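Local coordinates for protein terminal oxygenase component of carbazole (Janthinobacterium sp., PDB 7BUG) that catalyses the angular dioxygenation of carbazole, as the Rieske-type terminal oxygenase of carbazole 1,9a-dioxygenase, carrying a [2Fe-2S] cluster and an iron(II) site, at residues A[123-128]-A[134-139]. Numbering follows the deposited sequence.
With MXE (2-methoxyethanol), chain N; CO3 (carbonate ion), chain M.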
ATOM      1  N   THR A 123     -19.052  21.614 -13.538  1.00 12.22           N
ATOM      2  CA  THR A 123     -20.260  20.812 -13.726  1.00 12.56           C
ATOM      3  C   THR A 123     -20.006  19.966 -14.957  1.00 11.24           C
ATOM      4  O   THR A 123     -19.117  20.299 -15.812  1.00 13.60           O
ATOM      5  CB  THR A 123     -21.525  21.670 -13.887  1.00 13.12           C
ATOM      6  OG1 THR A 123     -21.331  22.431 -15.083  1.00 15.09           O
ATOM      7  CG2 THR A 123     -21.774  22.537 -12.678  1.00 17.17           C
ATOM      8  N   TYR A 124     -20.744  18.886 -15.038  1.00 11.80           N
ATOM      9  CA  TYR A 124     -20.781  17.991 -16.196  1.00 11.29           C
ATOM     10  C   TYR A 124     -22.219  17.819 -16.624  1.00 11.52           C
ATOM     11  O   TYR A 124     -23.110  17.636 -15.779  1.00 11.83           O
ATOM     12  CB  TYR A 124     -20.077  16.657 -15.924  1.00 11.32           C
ATOM     13  CG  TYR A 124     -18.595  16.835 -15.775  1.00 11.38           C
ATOM     14  CD1 TYR A 124     -17.789  17.169 -16.848  1.00 11.64           C
ATOM     15  CD2 TYR A 124     -17.977  16.613 -14.559  1.00 11.77           C
ATOM     16  CE1 TYR A 124     -16.411  17.304 -16.710  1.00 12.00           C
ATOM     17  CE2 TYR A 124     -16.612  16.768 -14.387  1.00 12.15           C
ATOM     18  CZ  TYR A 124     -15.822  17.105 -15.473  1.00 11.36           C
ATOM     19  OH  TYR A 124     -14.488  17.196 -15.310  1.00 12.61           O
ATOM     20  N   PRO A 125     -22.455  17.748 -17.944  1.00 12.13           N
ATOM     21  CA  PRO A 125     -23.773  17.397 -18.447  1.00 13.00           C
ATOM     22  C   PRO A 125     -24.218  16.002 -17.993  1.00 13.35           C
ATOM     23  O   PRO A 125     -23.388  15.092 -17.904  1.00 12.85           O
ATOM     24  CB  PRO A 125     -23.641  17.443 -19.975  1.00 12.89           C
ATOM     25  CG  PRO A 125     -22.421  18.302 -20.231  1.00 13.53           C
ATOM     26  CD  PRO A 125     -21.520  18.075 -19.032  1.00 12.80           C
ATOM     27  N   VAL A 126     -25.498  15.837 -17.715  1.00 13.42           N
ATOM     28  CA  VAL A 126     -26.108  14.545 -17.299  1.00 15.53           C
ATOM     29  C   VAL A 126     -27.396  14.353 -18.048  1.00 17.75           C
ATOM     30  O   VAL A 126     -28.180  15.319 -18.109  1.00 17.08           O
ATOM     31  CB  VAL A 126     -26.535  14.449 -15.833  1.00 22.13           C
ATOM     32  CG1 VAL A 126     -26.491  13.015 -15.364  1.00 18.88           C
ATOM     33  CG2 VAL A 126     -25.859  15.420 -14.914  1.00 23.53           C
ATOM     34  N   GLN A 127     -27.617  13.141 -18.552  1.00 15.67           N
ATOM     35  CA  GLN A 127     -28.836  12.800 -19.337  1.00 19.05           C
ATOM     36  C   GLN A 127     -29.298  11.445 -18.812  1.00 19.72           C
ATOM     37  O   GLN A 127     -28.426  10.578 -18.556  1.00 20.03           O
ATOM     38  CB  GLN A 127     -28.459  12.721 -20.821  1.00 21.58           C
ATOM     39  CG  GLN A 127     -29.608  12.543 -21.795  1.00 29.59           C
ATOM     40  CD  GLN A 127     -29.086  12.649 -23.195  1.00 32.14           C
ATOM     41  OE1 GLN A 127     -27.935  13.060 -23.423  1.00 32.94           O
ATOM     42  NE2 GLN A 127     -29.937  12.287 -24.136  1.00 44.30           N
ATOM     43  N   GLU A 128     -30.598  11.213 -18.751  1.00 16.43           N
ATOM     44  CA  GLU A 128     -31.132   9.855 -18.513  1.00 16.17           C
ATOM     45  C   GLU A 128     -31.722   9.342 -19.809  1.00 15.56           C
ATOM     46  O   GLU A 128     -32.399  10.119 -20.483  1.00 17.90           O
ATOM     47  CB  GLU A 128     -32.261   9.920 -17.491  1.00 20.21           C
ATOM     48  CG  GLU A 128     -31.862  10.590 -16.242  1.00 26.22           C
ATOM     49  CD  GLU A 128     -32.950  10.399 -15.235  1.00 25.95           C
ATOM     50  OE1 GLU A 128     -33.767  11.331 -15.077  1.00 29.27           O
ATOM     51  OE2 GLU A 128     -32.972   9.330 -14.663  1.00 22.72           O
ATOM     52  N   PHE A 134     -26.335   8.848 -17.712  1.00 10.84           N
ATOM     53  CA  PHE A 134     -25.076   9.088 -18.458  1.00 11.25           C
ATOM     54  C   PHE A 134     -24.518  10.446 -18.071  1.00 11.37           C
ATOM     55  O   PHE A 134     -25.279  11.454 -18.045  1.00 11.52           O
ATOM     56  CB  PHE A 134     -25.371   9.071 -19.956  1.00 11.99           C
ATOM     57  CG  PHE A 134     -25.697   7.739 -20.542  1.00 11.75           C
ATOM     58  CD1 PHE A 134     -26.985   7.220 -20.561  1.00 11.29           C
ATOM     59  CD2 PHE A 134     -24.680   6.969 -21.062  1.00 11.07           C
ATOM     60  CE1 PHE A 134     -27.228   5.948 -21.085  1.00 12.32           C
ATOM     61  CE2 PHE A 134     -24.954   5.746 -21.657  1.00 11.74           C
ATOM     62  CZ  PHE A 134     -26.233   5.258 -21.686  1.00 11.61           C
ATOM     63  N   ILE A 135     -23.222  10.512 -17.808  1.00 10.42           N
ATOM     64  CA  ILE A 135     -22.499  11.779 -17.560  1.00 10.10           C
ATOM     65  C   ILE A 135     -21.553  12.012 -18.728  1.00 11.01           C
ATOM     66  O   ILE A 135     -20.877  11.065 -19.122  1.00 11.21           O
ATOM     67  CB  ILE A 135     -21.745  11.704 -16.217  1.00 11.70           C
ATOM     68  CG1 ILE A 135     -22.742  11.523 -15.076  1.00 11.42           C
ATOM     69  CG2 ILE A 135     -20.841  12.910 -16.006  1.00 12.47           C
ATOM     70  CD1 ILE A 135     -22.109  11.313 -13.746  1.00 12.33           C
ATOM     71  N   TYR A 136     -21.546  13.224 -19.248  1.00 10.62           N
ATOM     72  CA  TYR A 136     -20.565  13.632 -20.269  1.00 10.48           C
ATOM     73  C   TYR A 136     -19.336  14.115 -19.538  1.00 11.19           C
ATOM     74  O   TYR A 136     -19.365  15.217 -19.001  1.00 11.03           O
ATOM     75  CB  TYR A 136     -21.145  14.714 -21.162  1.00 11.00           C
ATOM     76  CG  TYR A 136     -20.167  15.088 -22.244  1.00 11.57           C
ATOM     77  CD1 TYR A 136     -19.909  14.222 -23.284  1.00 12.26           C
ATOM     78  CD2 TYR A 136     -19.480  16.295 -22.202  1.00 13.30           C
ATOM     79  CE1 TYR A 136     -19.026  14.565 -24.290  1.00 12.33           C
ATOM     80  CE2 TYR A 136     -18.617  16.650 -23.225  1.00 14.48           C
ATOM     81  CZ  TYR A 136     -18.403  15.784 -24.272  1.00 13.78           C
ATOM     82  OH  TYR A 136     -17.536  16.173 -25.261  1.00 15.53           O
ATOM     83  N   LEU A 137     -18.336  13.247 -19.374  1.00 12.00           N
ATOM     84  CA  LEU A 137     -17.102  13.626 -18.650  1.00 12.45           C
ATOM     85  C   LEU A 137     -16.195  14.337 -19.658  1.00 13.79           C
ATOM     86  O   LEU A 137     -15.338  13.726 -20.236  1.00 14.72           O
ATOM     87  CB  LEU A 137     -16.455  12.414 -18.001  1.00 12.33           C
ATOM     88  CG  LEU A 137     -15.534  12.657 -16.811  1.00 12.19           C
ATOM     89  CD1 LEU A 137     -14.345  13.551 -17.131  1.00 12.77           C
ATOM     90  CD2 LEU A 137     -16.287  13.217 -15.625  1.00 11.76           C
ATOM     91  N   GLY A 138     -16.486  15.604 -19.847  1.00 13.72           N
ATOM     92  CA  GLY A 138     -15.791  16.416 -20.846  1.00 14.32           C
ATOM     93  C   GLY A 138     -16.159  17.857 -20.707  1.00 15.10           C
ATOM     94  O   GLY A 138     -17.028  18.227 -19.923  1.00 14.85           O
ATOM     95  N   ASP A 139     -15.575  18.631 -21.595  1.00 18.03           N
ATOM     96  CA  ASP A 139     -15.572  20.102 -21.543  1.00 18.65           C
ATOM     97  C   ASP A 139     -16.331  20.605 -22.765  1.00 20.32           C
ATOM     98  O   ASP A 139     -16.353  19.899 -23.779  1.00 22.27           O
ATOM     99  CB  ASP A 139     -14.138  20.604 -21.606  1.00 20.37           C
ATOM    100  CG  ASP A 139     -13.300  19.929 -20.542  1.00 22.28           C
ATOM    101  OD1 ASP A 139     -13.744  19.988 -19.337  1.00 20.82           O
ATOM    102  OD2 ASP A 139     -12.300  19.261 -20.949  1.00 20.45           O
TER
HETATM  103  O1  MXE N 411     -28.786  11.064 -29.075  1.00 25.27           O
HETATM  104  C1  MXE N 411     -29.768  11.972 -28.610  1.00 36.30           C
HETATM  105  C2  MXE N 411     -29.221  13.343 -28.255  1.00 37.43           C
HETATM  106  O2  MXE N 411     -29.095  13.403 -26.837  1.00 33.34           O
HETATM  107  C3  MXE N 411     -27.978  13.871 -26.172  1.00 26.98           C
HETATM  108  C   CO3 M 410     -27.344  19.495 -18.900  1.00 25.18           C
HETATM  109  O1  CO3 M 410     -27.090  18.450 -18.200  1.00 21.52           O
HETATM  110  O2  CO3 M 410     -26.350  20.245 -19.403  1.00 29.95           O
HETATM  111  O3  CO3 M 410     -28.595  19.916 -18.982  1.00 36.38           O
HETATM  112  O   HOH W   1     -18.071  20.450 -18.269  1.00 26.82           O
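Gln127 and Phe134 form an antiparallel hydrogen-bonded pair, with Gln127 N to Phe134 O at 2.9 Å and Phe134 N to Gln127 O at 2.8 Å, and the axes of strands 126-128 and 134-137 run at 154° to each other. One residue pair further, Val126 faces Ile135 as a non-hydrogen-bonded pair, and Tyr136 N donates to Pro125 O at 2.9 Å. The proline, lacking an N-H, returns no such bond; its ring instead lies alongside the root of Tyr136, CB to CB 3.9 Å. On the face carrying Val126 and Ile135, their CG1 atoms meet at 4.0 Å. Ile135 CG2, anti to its own backbone nitrogen, reaches back to Tyr124 CB. With CG anti to the carbonyl carbon (chi1 -68°), the Tyr124 ring is carried beside the backbone of 136-138, where Leu137 CD2 sits over one face, 3.9 Å from the centroid and 14° off the normal, a CH-pi contact, while Gly138 O approaches the ring edge in its plane, 3.3 Å from CD1. The phenol OH is hydrogen-bonded to Glu51 and Arg26. An alanine in place of Tyr124 would probably leave the Leu137 methyl without its aromatic platform and deprive Glu51 and Arg26 of a shared hydroxyl partner. A water hydrogen-bonded to both Thr123 O and Gly138 O links the segments past the last direct backbone bond. On the side of the strand away from 134-139, Val126 N donates to a carbonate, probably a crystallisation component, also held by Lys61; on the face shared with Phe134, the extended Gln127 side chain donates through NE2 to 2-methoxyethanol. The bond pattern and the short connection identify a beta hairpin, whose strands 123-129 and 132-137 lie between strands 61-66 and 28-32 in the antiparallel sheet of the Rieske domain.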